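Local atomic coordinates of signal recognition particle 54 kDa protein (Aeropyrum pernix, PDB entry 7EPK), a protein that forms one protein subunit of the archaeal signal recognition particle, joining a helical-bundle N domain and a P-loop GTPase-type domain to a helical signal-peptide-binding domain. Residues E3-A8 with A288-M293. Residues are numbered along the deposited sequence; the frame is centred on the assembly and turned at random.
Sequences EGVRRA and ARILGM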
ATOM      1  N   GLU A   3     -17.163   9.141   6.950  1.00104.17           N
ATOM      2  CA  GLU A   3     -17.654   8.023   7.811  1.00103.51           C
ATOM      3  C   GLU A   3     -18.941   7.438   7.209  1.00 91.81           C
ATOM      4  O   GLU A   3     -19.183   6.230   7.396  1.00101.76           O
ATOM      5  CB  GLU A   3     -17.879   8.462   9.267  1.00107.18           C
ATOM      6  CG  GLU A   3     -17.303   9.831   9.646  1.00116.30           C
ATOM      7  CD  GLU A   3     -15.821   9.909  10.009  1.00116.91           C
ATOM      8  OE1 GLU A   3     -15.054   8.983   9.662  1.00119.11           O
ATOM      9  OE2 GLU A   3     -15.428  10.910  10.637  1.00112.25           O
ATOM     10  N   GLY A   4     -19.742   8.254   6.523  1.00 73.70           N
ATOM     11  CA  GLY A   4     -20.935   7.790   5.796  1.00 75.78           C
ATOM     12  C   GLY A   4     -20.600   6.656   4.838  1.00 73.69           C
ATOM     13  O   GLY A   4     -21.426   5.734   4.688  1.00 81.04           O
ATOM     14  N   VAL A   5     -19.430   6.723   4.211  1.00 67.52           N
ATOM     15  CA  VAL A   5     -18.921   5.722   3.226  1.00 72.15           C
ATOM     16  C   VAL A   5     -18.868   4.320   3.867  1.00 70.53           C
ATOM     17  O   VAL A   5     -19.251   3.333   3.197  1.00 64.56           O
ATOM     18  CB  VAL A   5     -17.552   6.161   2.669  1.00 74.83           C
ATOM     19  CG1 VAL A   5     -16.647   6.705   3.767  1.00 82.01           C
ATOM     20  CG2 VAL A   5     -16.860   5.039   1.908  1.00 73.61           C
ATOM     21  N   ARG A   6     -18.418   4.204   5.115  1.00 70.44           N
ATOM     22  CA  ARG A   6     -18.474   2.921   5.861  1.00 74.73           C
ATOM     23  C   ARG A   6     -19.923   2.405   5.758  1.00 79.08           C
ATOM     24  O   ARG A   6     -20.111   1.355   5.116  1.00 89.65           O
ATOM     25  CB  ARG A   6     -17.932   3.123   7.284  1.00 82.62           C
ATOM     26  CG  ARG A   6     -17.870   1.868   8.144  1.00 91.37           C
ATOM     27  CD  ARG A   6     -16.607   1.719   8.985  1.00100.95           C
ATOM     28  NE  ARG A   6     -16.327   2.797   9.941  1.00109.67           N
ATOM     29  CZ  ARG A   6     -15.317   3.680   9.865  1.00109.18           C
ATOM     30  NH1 ARG A   6     -14.462   3.665   8.853  1.00104.47           N
ATOM     31  NH2 ARG A   6     -15.167   4.594  10.812  1.00101.26           N
ATOM     32  N   ARG A   7     -20.908   3.160   6.275  1.00 76.87           N
ATOM     33  CA  ARG A   7     -22.359   2.800   6.328  1.00 73.64           C
ATOM     34  C   ARG A   7     -22.853   2.344   4.951  1.00 70.75           C
ATOM     35  O   ARG A   7     -23.562   1.312   4.898  1.00 61.83           O
ATOM     36  CB  ARG A   7     -23.239   3.975   6.777  1.00 83.66           C
ATOM     37  CG  ARG A   7     -23.543   4.021   8.270  1.00 89.71           C
ATOM     38  CD  ARG A   7     -24.526   5.121   8.661  1.00 96.22           C
ATOM     39  NE  ARG A   7     -24.150   6.457   8.184  1.00106.41           N
ATOM     40  CZ  ARG A   7     -24.651   7.071   7.104  1.00104.88           C
ATOM     41  NH1 ARG A   7     -25.572   6.485   6.353  1.00 99.41           N
ATOM     42  NH2 ARG A   7     -24.216   8.279   6.780  1.00 99.23           N
ATOM     43  N   ALA A   8     -22.500   3.089   3.895  1.00 68.97           N
ATOM     44  CA  ALA A   8     -22.784   2.755   2.477  1.00 64.68           C
ATOM     45  C   ALA A   8     -22.223   1.372   2.142  1.00 65.04           C
ATOM     46  O   ALA A   8     -22.966   0.554   1.551  1.00 78.55           O
ATOM     47  CB  ALA A   8     -22.204   3.789   1.550  1.00 59.63           C
ATOM     48  N   ALA A 288      -8.844   1.467   2.972  1.00 59.89           N
ATOM     49  CA  ALA A 288      -9.305   0.291   3.737  1.00 61.12           C
ATOM     50  C   ALA A 288     -10.053   0.730   5.004  1.00 61.31           C
ATOM     51  O   ALA A 288     -10.945  -0.013   5.444  1.00 60.23           O
ATOM     52  CB  ALA A 288      -8.126  -0.591   4.059  1.00 64.23           C
ATOM     53  N   ARG A 289      -9.684   1.871   5.584  1.00 61.32           N
ATOM     54  CA  ARG A 289     -10.217   2.329   6.888  1.00 67.84           C
ATOM     55  C   ARG A 289     -11.536   3.035   6.609  1.00 62.33           C
ATOM     56  O   ARG A 289     -12.483   2.832   7.354  1.00 54.94           O
ATOM     57  CB  ARG A 289      -9.235   3.283   7.582  1.00 80.44           C
ATOM     58  CG  ARG A 289      -8.145   2.609   8.401  1.00 85.88           C
ATOM     59  CD  ARG A 289      -7.617   3.554   9.469  1.00 95.27           C
ATOM     60  NE  ARG A 289      -7.040   2.821  10.588  1.00106.98           N
ATOM     61  CZ  ARG A 289      -5.744   2.718  10.875  1.00115.66           C
ATOM     62  NH1 ARG A 289      -4.828   3.325  10.132  1.00117.34           N
ATOM     63  NH2 ARG A 289      -5.376   2.004  11.929  1.00110.67           N
ATOM     64  N   ILE A 290     -11.507   3.899   5.597  1.00 67.06           N
ATOM     65  CA  ILE A 290     -12.669   4.587   4.962  1.00 67.33           C
ATOM     66  C   ILE A 290     -13.753   3.537   4.673  1.00 66.16           C
ATOM     67  O   ILE A 290     -14.886   3.684   5.178  1.00 63.03           O
ATOM     68  CB  ILE A 290     -12.168   5.302   3.680  1.00 74.06           C
ATOM     69  CG1 ILE A 290     -11.292   6.520   3.986  1.00 82.25           C
ATOM     70  CG2 ILE A 290     -13.291   5.669   2.735  1.00 73.13           C
ATOM     71  CD1 ILE A 290     -11.820   7.420   5.083  1.00 89.82           C
ATOM     72  N   LEU A 291     -13.401   2.509   3.894  1.00 64.07           N
ATOM     73  CA  LEU A 291     -14.335   1.461   3.401  1.00 61.72           C
ATOM     74  C   LEU A 291     -14.812   0.611   4.577  1.00 64.47           C
ATOM     75  O   LEU A 291     -15.878   0.004   4.453  1.00 69.56           O
ATOM     76  CB  LEU A 291     -13.626   0.591   2.357  1.00 55.61           C
ATOM     77  CG  LEU A 291     -13.972   0.864   0.898  1.00 54.73           C
ATOM     78  CD1 LEU A 291     -14.171   2.338   0.614  1.00 56.08           C
ATOM     79  CD2 LEU A 291     -12.897   0.304  -0.016  1.00 57.73           C
ATOM     80  N   GLY A 292     -14.028   0.539   5.651  1.00 66.43           N
ATOM     81  CA  GLY A 292     -14.313  -0.330   6.808  1.00 75.18           C
ATOM     82  C   GLY A 292     -13.334  -1.486   6.860  1.00 79.53           C
ATOM     83  O   GLY A 292     -13.568  -2.480   6.145  1.00 77.85           O
ATOM     84  N   MET A 293     -12.276  -1.320   7.667  1.00 83.82           N
ATOM     85  CA  MET A 293     -11.067  -2.182   7.755  1.00 79.07           C
ATOM     86  C   MET A 293     -11.490  -3.631   8.007  1.00 69.44           C
ATOM     87  O   MET A 293     -10.953  -4.511   7.325  1.00 54.22           O
ATOM     88  CB  MET A 293     -10.171  -1.685   8.896  1.00 93.59           C
ATOM     89  CG  MET A 293      -8.690  -2.014   8.759  1.00 99.80           C
ATOM     90  SD  MET A 293      -7.710  -0.975   9.894  1.00100.41           S
ATOM     91  CE  MET A 293      -8.414  -1.442  11.481  1.00 99.05           C
TER
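The N-terminal helix of the helical bundle, 4-13, meets the C-terminal turn of helix 283-291 at the seam between the N domain and the GTPase-type domain, with V5 and R6 on one side and R289 to G292 on the other. V5 points at the partner helix and puts both methyls to use: V5 CG1 lies 3.7 Å from I290 CG2, and V5 CG2 reaches L291 CD1 at 4.0 Å. I290 CG2, anti to its own backbone N, thereby sits against both branches of the valine. V5 also packs on L30 of helix 19-36, and L291 on Y75 and L78 of helix 66-81, so this apolar patch runs on into the bundle of the SRP54 N domain. R6 is exposed, at the margin of the patch. Its CG leaves anti to the backbone N (chi1 -177°), and the chain then bends twice. R6 CD passes 3.8 Å from G292 CA, and the edge of the guanidinium faces the R289 carbonyl; R6 NH1 is close to R289 O, but the angle is poor for a hydrogen bond. G292, the first residue to leave helical backbone angles (phi 109°), stands at the N-cap of helix 293-320, the long helix leading toward the signal-peptide-binding domain.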